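Local atomic coordinates of benzoylformate decarboxylase (Mycobacterium smegmatis, PDB entry 4Q9D), a protein that belongs to the thiamine pyrophosphate-dependent enzyme family, built from three alpha/beta domains with parallel sheets, and carries a magnesium ion in its C-terminal cofactor-binding region. Residues Glu195-Ala200 with Asp294-Thr299; Ala214-Ala219 with Ile320-Leu325; Ala250-Met255 with Asp384-Leu389; Ala275-Tyr280 with Ala306-Gly311; Lys368-Ala373 with Pro390-Ala395. All blocks are in the same frame, centred on the assembly; numbering follows the deposited sequence.

Interactions 1, 2 and 4 belong to the central Rossmann-like domain, interaction 3 joins that domain to the C-terminal one, and interaction 5 lies on the surface of the C-terminal part. Interactions 1 and 2 meet where Ile-298 of strand 294-299 packs on Ala-321 and Leu-325 of helix 318-328. Interaction 4, the most buried, meets the same strand through Leu-295 and Gln-297. Its contact is apolar, as are interactions 2 and 3, whereas interaction 1 adds a salt bridge at its exposed end, and interaction 5 is polar and partly water-mediated. Leu-253 against Phe-278 connects interactions 3 and 4, and Trp-217 against 391-394 connects interactions 2 and 5.

Interaction 1 of 5, residues Glu195-Ala200 with Asp294-Thr299; sequences ERINAA and DLLQIT
Arg-196 reaches from the last turns of helix 187-199 to the start of strand 294-299, touching first Leu-296 and then Asp-294. Its CB points at the strand, and CG, trans to the backbone N (chi1 171°), lies 4.0 Å from Leu-296 CD1. A bend at chi2 carries the far half of the chain past the leucine toward the beginning of the strand. NE arrives 3.5 Å from Asp-294 OD2 without bonding to it. The tip does bond: NH2 donates to Asp-294 OD2 over 2.7 Å in a nearly straight salt bridge (N-H...O 165°). OD2 lies close to the guanidinium plane, at its edge, and receives the hydrogen on its anti side, a little out of the carboxylate plane. The two flat groups stand almost perpendicular, 88° apart, and a single nitrogen and a single oxygen make the grip. The setting is the Rossmann-like central domain, where helix 187-199 leads into strand 203-207 and packs against the parallel sheet. The short helix and strand axes run obliquely antiparallel, 10.5 Å apart at closest approach. Asp-294 is exposed, but farther along the strand the contact is apolar and its residues, Leu-296 and Ile-197, are buried. Ile-197 CG1 comes within 3.8 Å of Leu-296 CD1, so this one methyl is touched both by the isoleucine and by the aliphatic start of Arg-196. Ile-197 also rests on Leu-269 and Val-271 of the adjacent strand 269-273.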
# COMPACT_ATOMS: atom_id res chain seq x y z
N GLU B 195 41.80 -1.04 -9.56
CA GLU B 195 42.84 -0.04 -9.61
C GLU B 195 42.91 0.71 -8.28
O GLU B 195 43.99 1.02 -7.80
CB GLU B 195 42.63 0.95 -10.75
CG GLU B 195 43.10 0.48 -12.12
CD GLU B 195 44.59 0.08 -12.14
OE1 GLU B 195 45.40 0.68 -11.38
OE2 GLU B 195 44.95 -0.85 -12.90
N ARG B 196 41.75 1.00 -7.69
CA ARG B 196 41.72 1.76 -6.44
C ARG B 196 42.32 0.89 -5.32
O ARG B 196 42.99 1.37 -4.41
CB ARG B 196 40.29 2.17 -6.10
CG ARG B 196 40.12 2.77 -4.69
CD ARG B 196 40.77 4.16 -4.64
NE ARG B 196 40.81 4.75 -3.31
CZ ARG B 196 41.75 4.49 -2.41
NH1 ARG B 196 42.72 3.62 -2.71
NH2 ARG B 196 41.72 5.09 -1.22
N ILE B 197 42.04 -0.40 -5.39
CA ILE B 197 42.54 -1.37 -4.42
C ILE B 197 44.08 -1.47 -4.56
O ILE B 197 44.78 -1.52 -3.56
CB ILE B 197 41.85 -2.73 -4.61
CG1 ILE B 197 40.36 -2.67 -4.17
CG2 ILE B 197 42.60 -3.88 -3.87
CD1 ILE B 197 39.60 -3.94 -4.58
N ASN B 198 44.59 -1.50 -5.79
CA ASN B 198 46.03 -1.62 -6.00
C ASN B 198 46.75 -0.43 -5.39
O ASN B 198 47.88 -0.56 -4.93
CB ASN B 198 46.35 -1.62 -7.49
CG ASN B 198 46.01 -2.91 -8.16
OD1 ASN B 198 45.91 -3.98 -7.53
ND2 ASN B 198 45.84 -2.83 -9.47
N ALA B 199 46.08 0.71 -5.38
CA ALA B 199 46.67 1.95 -4.89
C ALA B 199 46.65 2.07 -3.37
O ALA B 199 47.34 2.94 -2.83
CB ALA B 199 45.96 3.14 -5.50
N ALA B 200 45.85 1.27 -2.68
CA ALA B 200 45.77 1.40 -1.23
C ALA B 200 47.10 1.01 -0.57
O ALA B 200 47.76 0.07 -1.00
CB ALA B 200 44.64 0.52 -0.67
N ASP B 294 38.82 5.66 2.63
CA ASP B 294 37.83 5.50 1.55
C ASP B 294 37.13 4.15 1.65
O ASP B 294 37.64 3.23 2.31
CB ASP B 294 38.49 5.61 0.17
CG ASP B 294 38.99 7.03 -0.14
OD1 ASP B 294 38.43 8.02 0.38
OD2 ASP B 294 39.94 7.14 -0.94
N LEU B 295 35.97 4.02 1.00
CA LEU B 295 35.22 2.75 1.01
C LEU B 295 34.67 2.34 -0.37
O LEU B 295 34.18 3.17 -1.14
CB LEU B 295 34.09 2.79 2.05
CG LEU B 295 33.27 1.51 2.33
CD1 LEU B 295 32.73 1.55 3.76
CD2 LEU B 295 32.10 1.37 1.35
N LEU B 296 34.82 1.05 -0.70
CA LEU B 296 34.21 0.44 -1.87
C LEU B 296 33.23 -0.62 -1.37
O LEU B 296 33.52 -1.33 -0.40
CB LEU B 296 35.27 -0.26 -2.74
CG LEU B 296 36.35 0.65 -3.34
CD1 LEU B 296 37.45 -0.19 -3.98
CD2 LEU B 296 35.74 1.58 -4.34
N GLN B 297 32.10 -0.75 -2.05
CA GLN B 297 31.07 -1.73 -1.67
C GLN B 297 30.66 -2.55 -2.88
O GLN B 297 30.43 -2.00 -3.96
CB GLN B 297 29.85 -1.02 -1.08
CG GLN B 297 28.70 -1.96 -0.67
CD GLN B 297 27.44 -1.19 -0.25
OE1 GLN B 297 27.31 0.01 -0.50
NE2 GLN B 297 26.50 -1.88 0.37
N ILE B 298 30.58 -3.86 -2.71
CA ILE B 298 30.16 -4.75 -3.79
C ILE B 298 29.05 -5.61 -3.22
O ILE B 298 29.25 -6.26 -2.22
CB ILE B 298 31.32 -5.65 -4.30
CG1 ILE B 298 32.43 -4.81 -4.95
CG2 ILE B 298 30.80 -6.71 -5.22
CD1 ILE B 298 33.64 -5.63 -5.35
N THR B 299 27.88 -5.60 -3.86
CA THR B 299 26.74 -6.35 -3.34
C THR B 299 25.84 -6.76 -4.48
O THR B 299 25.80 -6.10 -5.53
CB THR B 299 25.90 -5.50 -2.34
OG1 THR B 299 24.74 -6.23 -1.94
CG2 THR B 299 25.45 -4.18 -2.96

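Interaction 2 of 5, residues Ala214-Ala219 with Ile320-Leu325; sequences AGAWDA and IALSRL
Leu-322 and Ser-323 both carry their first side-chain branch beside the backbone N, anti to the carbonyl carbon (chi1 -76° and -61°); this puts Ser-323 OG beside Ala-219 CB and sends Leu-322 CG, and through it CD1, toward Ala-216. The contact joins two helices of the Rossmann-like central domain, 217-227 and 318-328. The first of them starts just after a Schellman motif, in which Gly-215, with positive phi, ends helix 209-213; Ala-216 then serves as N-cap residue of the next helix. Small side chains let the backbones come close: the CA atoms of Ala-219 and Ser-323 are 5.6 Å apart. By its place on the helix alone, Leu-322 CB meets Ala-219 CB at 4.2 Å, and Ala-219 O is 4.0 Å from Leu-322 CB. Farther out, Leu-322 CD1 reaches Ala-216 CB at a looser 4.4 Å, and Val-211 of helix 209-213 packs on both residues. The Ser-323 hydroxyl is bonded to Gly-319 O, one turn back in its own helix. Its oxygen, OG, touches Ala-219 CB at 3.7 Å. Helix 318-328 is in turn covered by helix 187-199, where Leu-190 packs on Arg-324 and Leu-325. A water bridges the two backbones, hydrogen-bonded to Ala-219 O at 2.8 Å and only weakly to Leu-322 O at 3.2 Å.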
# COMPACT_ATOMS: atom_id res chain seq x y z
N ALA B 214 26.35 -17.06 -1.84
CA ALA B 214 26.75 -17.29 -3.23
C ALA B 214 27.62 -18.55 -3.43
O ALA B 214 27.99 -18.85 -4.56
CB ALA B 214 27.44 -16.07 -3.81
N GLY B 215 27.97 -19.28 -2.37
CA GLY B 215 28.85 -20.44 -2.54
C GLY B 215 30.26 -19.96 -2.83
O GLY B 215 31.05 -20.65 -3.47
N ALA B 216 30.61 -18.75 -2.37
CA ALA B 216 31.88 -18.13 -2.75
C ALA B 216 32.96 -18.19 -1.65
O ALA B 216 33.89 -17.39 -1.62
CB ALA B 216 31.64 -16.69 -3.20
N TRP B 217 32.82 -19.12 -0.72
CA TRP B 217 33.79 -19.29 0.35
C TRP B 217 35.25 -19.38 -0.17
O TRP B 217 36.15 -18.65 0.28
CB TRP B 217 33.41 -20.56 1.10
CG TRP B 217 34.27 -20.98 2.20
CD1 TRP B 217 35.39 -21.77 2.11
CD2 TRP B 217 34.06 -20.75 3.60
NE1 TRP B 217 35.90 -22.01 3.36
CE2 TRP B 217 35.10 -21.41 4.30
CE3 TRP B 217 33.11 -20.03 4.33
CZ2 TRP B 217 35.21 -21.38 5.69
CZ3 TRP B 217 33.21 -20.01 5.73
CH2 TRP B 217 34.27 -20.69 6.39
N ASP B 218 35.48 -20.28 -1.12
CA ASP B 218 36.83 -20.47 -1.65
C ASP B 218 37.31 -19.25 -2.41
O ASP B 218 38.46 -18.86 -2.26
CB ASP B 218 36.91 -21.73 -2.52
CG ASP B 218 36.70 -23.00 -1.71
OD1 ASP B 218 36.96 -22.97 -0.50
OD2 ASP B 218 36.26 -24.01 -2.28
N ALA B 219 36.44 -18.64 -3.20
CA ALA B 219 36.83 -17.46 -3.95
C ALA B 219 37.16 -16.33 -3.01
O ALA B 219 38.03 -15.51 -3.30
CB ALA B 219 35.75 -17.02 -4.95
N ILE B 320 31.22 -13.93 -8.45
CA ILE B 320 31.84 -13.49 -9.69
C ILE B 320 32.80 -12.34 -9.42
O ILE B 320 33.90 -12.28 -9.97
CB ILE B 320 30.77 -13.03 -10.71
CG1 ILE B 320 29.90 -14.22 -11.10
CG2 ILE B 320 31.42 -12.43 -11.96
CD1 ILE B 320 28.77 -13.86 -12.05
N ALA B 321 32.38 -11.38 -8.60
CA ALA B 321 33.22 -10.24 -8.31
C ALA B 321 34.56 -10.65 -7.71
O ALA B 321 35.58 -10.13 -8.11
CB ALA B 321 32.50 -9.21 -7.39
N LEU B 322 34.53 -11.59 -6.75
CA LEU B 322 35.74 -11.99 -6.02
C LEU B 322 36.75 -12.72 -6.92
O LEU B 322 37.92 -12.38 -6.93
CB LEU B 322 35.41 -12.85 -4.78
CG LEU B 322 34.85 -12.12 -3.55
CD1 LEU B 322 34.08 -13.11 -2.65
CD2 LEU B 322 35.96 -11.38 -2.78
N SER B 323 36.28 -13.70 -7.69
CA SER B 323 37.11 -14.41 -8.66
C SER B 323 37.76 -13.45 -9.63
O SER B 323 38.94 -13.55 -9.93
CB SER B 323 36.28 -15.40 -9.48
OG SER B 323 35.71 -16.35 -8.61
N ARG B 324 36.96 -12.51 -10.13
CA ARG B 324 37.47 -11.56 -11.09
C ARG B 324 38.48 -10.56 -10.48
O ARG B 324 39.50 -10.25 -11.08
CB ARG B 324 36.30 -10.85 -11.78
CG ARG B 324 36.70 -10.01 -12.96
CD ARG B 324 37.27 -10.84 -14.11
NE ARG B 324 38.15 -10.01 -14.94
CZ ARG B 324 39.18 -10.48 -15.63
NH1 ARG B 324 39.45 -11.78 -15.60
NH2 ARG B 324 39.94 -9.66 -16.36
N LEU B 325 38.18 -10.07 -9.29
CA LEU B 325 39.08 -9.18 -8.58
C LEU B 325 40.45 -9.82 -8.33
O LEU B 325 41.46 -9.17 -8.45
CB LEU B 325 38.47 -8.76 -7.24
CG LEU B 325 37.43 -7.64 -7.36
CD1 LEU B 325 36.74 -7.42 -6.02
CD2 LEU B 325 38.13 -6.36 -7.85
O HOH W 1 38.93 -15.29 -5.99

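Interaction 3 of 5, residues Ala250-Met255 with Asp384-Leu389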
# COMPACT_ATOMS: atom_id res chain seq x y z
N ALA B 250 40.14 -11.03 11.17
CA ALA B 250 40.16 -10.04 12.21
C ALA B 250 38.86 -9.97 13.01
O ALA B 250 38.66 -9.04 13.81
CB ALA B 250 40.52 -8.67 11.63
N GLY B 251 37.96 -10.92 12.79
CA GLY B 251 36.74 -10.99 13.57
C GLY B 251 35.65 -10.08 13.03
O GLY B 251 35.86 -9.35 12.07
N PRO B 252 34.47 -10.11 13.66
CA PRO B 252 33.35 -9.27 13.23
C PRO B 252 33.62 -7.80 13.49
O PRO B 252 34.30 -7.45 14.44
CB PRO B 252 32.18 -9.75 14.11
CG PRO B 252 32.86 -10.34 15.32
CD PRO B 252 34.12 -10.98 14.79
N LEU B 253 33.11 -6.93 12.63
CA LEU B 253 33.11 -5.49 12.89
C LEU B 253 32.31 -5.18 14.15
O LEU B 253 31.42 -5.94 14.53
CB LEU B 253 32.52 -4.72 11.69
CG LEU B 253 33.36 -4.58 10.42
CD1 LEU B 253 32.61 -3.82 9.33
CD2 LEU B 253 34.66 -3.84 10.74
N PRO B 254 32.61 -4.04 14.78
CA PRO B 254 31.72 -3.53 15.83
C PRO B 254 30.34 -3.22 15.24
O PRO B 254 30.20 -3.13 14.01
CB PRO B 254 32.40 -2.22 16.26
CG PRO B 254 33.86 -2.37 15.83
CD PRO B 254 33.79 -3.17 14.57
N MET B 255 29.34 -3.03 16.11
CA MET B 255 27.97 -2.85 15.67
C MET B 255 27.45 -1.44 15.88
O MET B 255 26.25 -1.22 15.85
CB MET B 255 27.05 -3.87 16.35
CG MET B 255 26.99 -3.79 17.88
SD MET B 255 25.80 -5.00 18.56
CE MET B 255 26.61 -6.53 18.12
N ASP B 384 30.80 -15.77 23.58
CA ASP B 384 31.14 -17.17 23.83
C ASP B 384 31.21 -18.00 22.56
O ASP B 384 32.05 -18.88 22.42
CB ASP B 384 30.17 -17.78 24.85
CG ASP B 384 30.09 -16.96 26.13
OD1 ASP B 384 31.16 -16.68 26.72
OD2 ASP B 384 29.00 -16.53 26.51
N LEU B 385 30.29 -17.74 21.64
CA LEU B 385 30.29 -18.44 20.37
C LEU B 385 31.56 -18.06 19.62
O LEU B 385 32.25 -18.91 19.07
CB LEU B 385 29.05 -18.03 19.55
CG LEU B 385 29.12 -18.22 18.04
CD1 LEU B 385 28.73 -19.63 17.70
CD2 LEU B 385 28.23 -17.20 17.31
N PHE B 386 31.85 -16.76 19.59
CA PHE B 386 33.04 -16.27 18.91
C PHE B 386 34.32 -16.91 19.50
O PHE B 386 35.21 -17.37 18.77
CB PHE B 386 33.08 -14.73 18.99
CG PHE B 386 34.39 -14.13 18.53
CD1 PHE B 386 34.70 -14.06 17.17
CD2 PHE B 386 35.32 -13.65 19.45
CE1 PHE B 386 35.90 -13.52 16.74
CE2 PHE B 386 36.53 -13.10 19.03
CZ PHE B 386 36.82 -13.04 17.66
N THR B 387 34.39 -16.95 20.82
CA THR B 387 35.58 -17.46 21.52
C THR B 387 35.78 -18.94 21.29
O THR B 387 36.89 -19.37 20.99
CB THR B 387 35.47 -17.23 23.01
OG1 THR B 387 35.36 -15.82 23.23
CG2 THR B 387 36.70 -17.78 23.75
N TRP B 388 34.71 -19.72 21.38
CA TRP B 388 34.85 -21.17 21.40
C TRP B 388 34.40 -21.92 20.14
O TRP B 388 34.80 -23.07 19.95
CB TRP B 388 34.12 -21.74 22.61
CG TRP B 388 34.77 -21.35 23.93
CD1 TRP B 388 34.28 -20.48 24.87
CD2 TRP B 388 36.03 -21.82 24.43
NE1 TRP B 388 35.16 -20.39 25.94
CE2 TRP B 388 36.24 -21.20 25.69
CE3 TRP B 388 37.00 -22.71 23.94
CZ2 TRP B 388 37.38 -21.45 26.46
CZ3 TRP B 388 38.14 -22.95 24.71
CH2 TRP B 388 38.31 -22.32 25.96
N LEU B 389 33.55 -21.33 19.31
CA LEU B 389 33.05 -22.09 18.16
C LEU B 389 33.29 -21.36 16.85
O LEU B 389 32.32 -20.95 16.18
CB LEU B 389 31.55 -22.39 18.29
CG LEU B 389 31.05 -23.13 19.53
CD1 LEU B 389 29.53 -23.39 19.39
CD2 LEU B 389 31.79 -24.45 19.72
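Gly-251 and Pro-252, at the end of the edge strand 249-252, face Phe-386 in the closing turns of helix 382-388; the nearest CA atoms, those of Gly-251 and Phe-386, are still 8.4 Å apart. The positive phi of Gly-251 (84°) gives a backbone shape in which a CB would press on Pro-252 CD and on the carbonyl oxygen of Ala-250, and its own carbonyl oxygen is held by His-232 ND1 of the neighbouring strand. The distance between backbones is spanned almost entirely by the phenylalanine, whose ring swings out opposite the backbone N (chi1 170°) and projects from the helix toward the strand. CE1 leads, coming 3.7 Å from Pro-252 CD and 4.1 Å from Gly-251 CA, while CD1 lies 3.9 Å from Pro-252 CD. Pro-252 CD thus rests obliquely against the CD1-CE1 bond of the ring. Beyond the two segments Arg-343 forms a cation-pi contact with Phe-386 and donates through NE to its carbonyl oxygen. The contact connects the sheet of the central domain with a helix of the C-terminal domain. Small in area and made purely by carbons, it is dispersive and non-directional; the polar bonding of Phe-386 comes from Arg-343.

Interaction 4 of 5, residues Ala275-Tyr280 with Ala306-Gly311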
# COMPACT_ATOMS: atom_id res chain seq x y z
N ALA B 275 28.49 -7.53 2.46
CA ALA B 275 28.00 -7.04 3.76
C ALA B 275 27.38 -5.67 3.55
O ALA B 275 27.73 -4.96 2.60
CB ALA B 275 29.16 -6.93 4.80
N GLU B 276 26.45 -5.30 4.42
CA GLU B 276 25.87 -3.96 4.44
C GLU B 276 26.93 -2.96 4.86
O GLU B 276 27.95 -3.32 5.46
CB GLU B 276 24.68 -3.93 5.42
CG GLU B 276 23.60 -4.90 4.96
CD GLU B 276 22.73 -5.47 6.05
OE1 GLU B 276 22.81 -5.02 7.22
OE2 GLU B 276 21.93 -6.38 5.71
N VAL B 277 26.69 -1.70 4.54
CA VAL B 277 27.52 -0.61 4.98
C VAL B 277 26.68 0.28 5.87
O VAL B 277 25.98 1.14 5.36
CB VAL B 277 28.04 0.21 3.77
CG1 VAL B 277 28.83 1.45 4.24
CG2 VAL B 277 28.90 -0.66 2.88
N PHE B 278 26.65 0.04 7.19
CA PHE B 278 27.12 -1.16 7.85
C PHE B 278 25.97 -1.65 8.71
O PHE B 278 25.07 -0.89 9.03
CB PHE B 278 28.29 -0.88 8.81
CG PHE B 278 29.60 -0.59 8.12
CD1 PHE B 278 30.40 -1.61 7.67
CD2 PHE B 278 30.02 0.72 7.94
CE1 PHE B 278 31.63 -1.34 7.04
CE2 PHE B 278 31.25 1.02 7.31
CZ PHE B 278 32.05 -0.03 6.86
N ARG B 279 26.01 -2.91 9.11
CA ARG B 279 24.95 -3.43 9.96
C ARG B 279 25.11 -2.88 11.37
O ARG B 279 25.74 -3.51 12.21
CB ARG B 279 25.02 -4.96 10.00
CG ARG B 279 23.85 -5.62 10.75
CD ARG B 279 23.80 -7.09 10.39
NE ARG B 279 23.29 -7.29 9.02
CZ ARG B 279 22.99 -8.48 8.51
NH1 ARG B 279 23.17 -9.59 9.21
NH2 ARG B 279 22.53 -8.57 7.28
N TYR B 280 24.55 -1.70 11.62
CA TYR B 280 24.60 -1.08 12.94
C TYR B 280 23.36 -1.46 13.72
O TYR B 280 22.30 -1.61 13.14
CB TYR B 280 24.58 0.45 12.82
CG TYR B 280 25.72 1.09 12.03
CD1 TYR B 280 27.06 0.99 12.45
CD2 TYR B 280 25.44 1.85 10.91
CE1 TYR B 280 28.08 1.61 11.72
CE2 TYR B 280 26.44 2.48 10.19
CZ TYR B 280 27.75 2.37 10.61
OH TYR B 280 28.71 3.03 9.89
N ALA B 306 22.16 1.20 -2.29
CA ALA B 306 21.39 2.45 -2.33
C ALA B 306 21.30 3.16 -0.98
O ALA B 306 21.27 4.39 -0.94
CB ALA B 306 19.97 2.21 -2.85
N VAL B 307 21.20 2.38 0.11
CA VAL B 307 21.04 2.98 1.44
C VAL B 307 22.37 3.31 2.14
O VAL B 307 22.36 3.94 3.18
CB VAL B 307 20.17 2.12 2.40
CG1 VAL B 307 18.74 1.90 1.82
CG2 VAL B 307 20.86 0.76 2.72
N ALA B 308 23.50 2.87 1.57
CA ALA B 308 24.81 3.06 2.20
C ALA B 308 25.06 4.55 2.37
O ALA B 308 24.84 5.31 1.45
CB ALA B 308 25.91 2.43 1.33
N PRO B 309 25.49 4.98 3.58
CA PRO B 309 25.69 6.42 3.83
C PRO B 309 26.93 6.97 3.12
O PRO B 309 27.03 8.19 2.92
CB PRO B 309 25.88 6.49 5.36
CG PRO B 309 26.40 5.16 5.75
CD PRO B 309 25.75 4.17 4.78
N VAL B 310 27.85 6.09 2.77
CA VAL B 310 29.14 6.53 2.23
C VAL B 310 29.63 5.48 1.25
O VAL B 310 29.13 4.35 1.26
CB VAL B 310 30.22 6.61 3.35
CG1 VAL B 310 29.89 7.70 4.33
CG2 VAL B 310 30.38 5.24 4.05
N GLY B 311 30.61 5.86 0.42
CA GLY B 311 31.34 4.91 -0.41
C GLY B 311 30.97 4.92 -1.88
O GLY B 311 29.96 5.51 -2.29
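Val-277 meets Ala-308, Pro-309 and Val-310 where a loop passes the end of helix 302-307 and the loop after it, with the CA atoms of Val-277 and Ala-308 5.3 Å apart and a cis peptide joining Val-277 to Phe-278. In the Rossmann-like central domain, 275-280 follows strand 269-273. Residues 306-311 carry the chain from helix 302-307 to the edge strand 312-315. Val-277 is central. Its CB lies 3.9 Å from Ala-308 CB, while CG1, the branch turned farthest from the backbone N (chi1 175°), is 4.1 Å from both Pro-309 CD and Val-310 CG2. The same CG1 sits over one face of the Phe-278 ring, near its rim. The tightest approach involves the backbone: Val-277 O is 3.1 Å from Pro-309 CD, a close carbon-oxygen contact. Neighbouring subunits cover the site, Val-109 of a third subunit packing on Pro-309 and Arg-177 of a second on Ala-308. Within 275-280, Arg-279, centre of an inverse gamma turn, grips Glu-276 side-on and also bridges to Asp-238 through NH1. Arg-279 NE bonds to Glu-276 OE1 at 2.9 Å, and NH2 to OE2 at 2.8 Å, both nitrogens approaching from above the carboxylate plane.

Interaction 5 of 5, residues Lys368-Ala373 with Pro390-Ala395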
# COMPACT_ATOMS: atom_id res chain seq x y z
N LYS B 368 31.75 -30.89 19.71
CA LYS B 368 31.14 -30.62 18.41
C LYS B 368 31.87 -31.30 17.25
O LYS B 368 33.08 -31.11 17.05
CB LYS B 368 31.05 -29.10 18.16
CG LYS B 368 30.53 -28.77 16.79
CD LYS B 368 30.34 -27.27 16.65
CE LYS B 368 31.67 -26.58 16.44
NZ LYS B 368 32.16 -26.90 15.08
N PRO B 369 31.15 -32.11 16.45
CA PRO B 369 31.81 -32.66 15.26
C PRO B 369 32.30 -31.51 14.38
O PRO B 369 31.68 -30.44 14.29
CB PRO B 369 30.69 -33.44 14.56
CG PRO B 369 29.75 -33.76 15.62
CD PRO B 369 29.78 -32.60 16.59
N ASP B 370 33.42 -31.75 13.71
CA ASP B 370 34.05 -30.75 12.89
C ASP B 370 33.14 -30.25 11.74
O ASP B 370 33.19 -29.08 11.37
CB ASP B 370 35.40 -31.29 12.39
CG ASP B 370 36.19 -30.27 11.58
OD1 ASP B 370 36.37 -30.49 10.36
OD2 ASP B 370 36.61 -29.23 12.16
N ASP B 371 32.31 -31.13 11.19
CA ASP B 371 31.44 -30.78 10.06
C ASP B 371 30.02 -30.41 10.48
O ASP B 371 29.15 -30.31 9.64
CB ASP B 371 31.36 -31.94 9.05
CG ASP B 371 30.77 -33.20 9.67
OD1 ASP B 371 30.60 -33.23 10.92
OD2 ASP B 371 30.48 -34.17 8.93
N ALA B 372 29.78 -30.22 11.78
CA ALA B 372 28.46 -29.83 12.25
C ALA B 372 28.07 -28.41 11.79
O ALA B 372 28.93 -27.55 11.60
CB ALA B 372 28.37 -29.94 13.78
N ALA B 373 26.78 -28.18 11.62
CA ALA B 373 26.29 -26.81 11.39
C ALA B 373 25.91 -26.20 12.73
O ALA B 373 25.39 -26.88 13.63
CB ALA B 373 25.09 -26.82 10.45
N PRO B 390 34.57 -21.20 16.47
CA PRO B 390 34.82 -20.52 15.19
C PRO B 390 34.23 -21.33 14.05
O PRO B 390 34.22 -22.57 14.08
CB PRO B 390 36.35 -20.51 15.08
CG PRO B 390 36.83 -21.64 16.02
CD PRO B 390 35.81 -21.63 17.14
N THR B 391 33.73 -20.62 13.04
CA THR B 391 33.20 -21.28 11.86
C THR B 391 34.35 -21.51 10.89
O THR B 391 35.02 -20.56 10.48
CB THR B 391 32.17 -20.38 11.18
OG1 THR B 391 31.14 -20.08 12.12
CG2 THR B 391 31.57 -21.05 9.95
N THR B 392 34.54 -22.77 10.49
CA THR B 392 35.69 -23.12 9.67
C THR B 392 35.27 -23.79 8.37
O THR B 392 36.11 -24.12 7.57
CB THR B 392 36.67 -24.04 10.46
OG1 THR B 392 35.97 -25.21 10.89
CG2 THR B 392 37.21 -23.32 11.70
N HIS B 393 33.96 -24.00 8.17
CA HIS B 393 33.47 -24.55 6.91
C HIS B 393 32.38 -23.67 6.29
O HIS B 393 31.65 -22.97 7.01
CB HIS B 393 32.92 -25.96 7.14
CG HIS B 393 33.95 -26.97 7.55
ND1 HIS B 393 34.69 -26.85 8.71
CD2 HIS B 393 34.36 -28.12 6.97
CE1 HIS B 393 35.51 -27.87 8.82
NE2 HIS B 393 35.33 -28.66 7.78
N PRO B 394 32.23 -23.73 4.96
CA PRO B 394 31.13 -22.95 4.35
C PRO B 394 29.76 -23.51 4.74
O PRO B 394 29.64 -24.68 5.14
CB PRO B 394 31.38 -23.10 2.84
CG PRO B 394 32.12 -24.42 2.72
CD PRO B 394 33.01 -24.49 3.97
N ALA B 395 28.74 -22.67 4.66
CA ALA B 395 27.36 -23.09 4.92
C ALA B 395 27.22 -23.84 6.24
O ALA B 395 26.51 -24.83 6.32
CB ALA B 395 26.82 -23.92 3.75
O HOH W 2 35.25 -31.93 8.57
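Asp-370 and His-393 make the close part of this surface contact. A chi1 near trans (-176°) extends the Asp-370 carboxylate and brings OD1 to 3.2 Å from His-393 CE1 and 3.3 Å from NE2, but the latter angle is too poor for a hydrogen bond. Carboxylate and imidazole planes stand steeply to each other, 76° apart. The backbone oxygen of Asp-370 also lies over one face of the ring. From the ring edge, in plane, Thr-392 OG1 shares a hydrogen bond of 3.0 Å with His-393 ND1, which restrains the rotation of the imidazole. The rest is loose. Asp-370 OD2 stays 4.3 Å from Thr-392 OG1, and Asp-370 is solvent-exposed. A water there donates to Asp-370 OD1 at 2.6 Å and bonds only weakly to His-393 NE2, so the polar link between the segments runs through water. Trp-217 of the central domain packs on the backbone of 391-394, and Glu-244 bonds the N of Thr-391. The type I turn Pro-369 to Ala-372 connects helix 357-367 to strand 373-377. Residues 390-395 connect helix 382-388 to strand 397-399, so the contact brings together the loops that lead into two adjacent parallel strands at the edge of the C-terminal sheet.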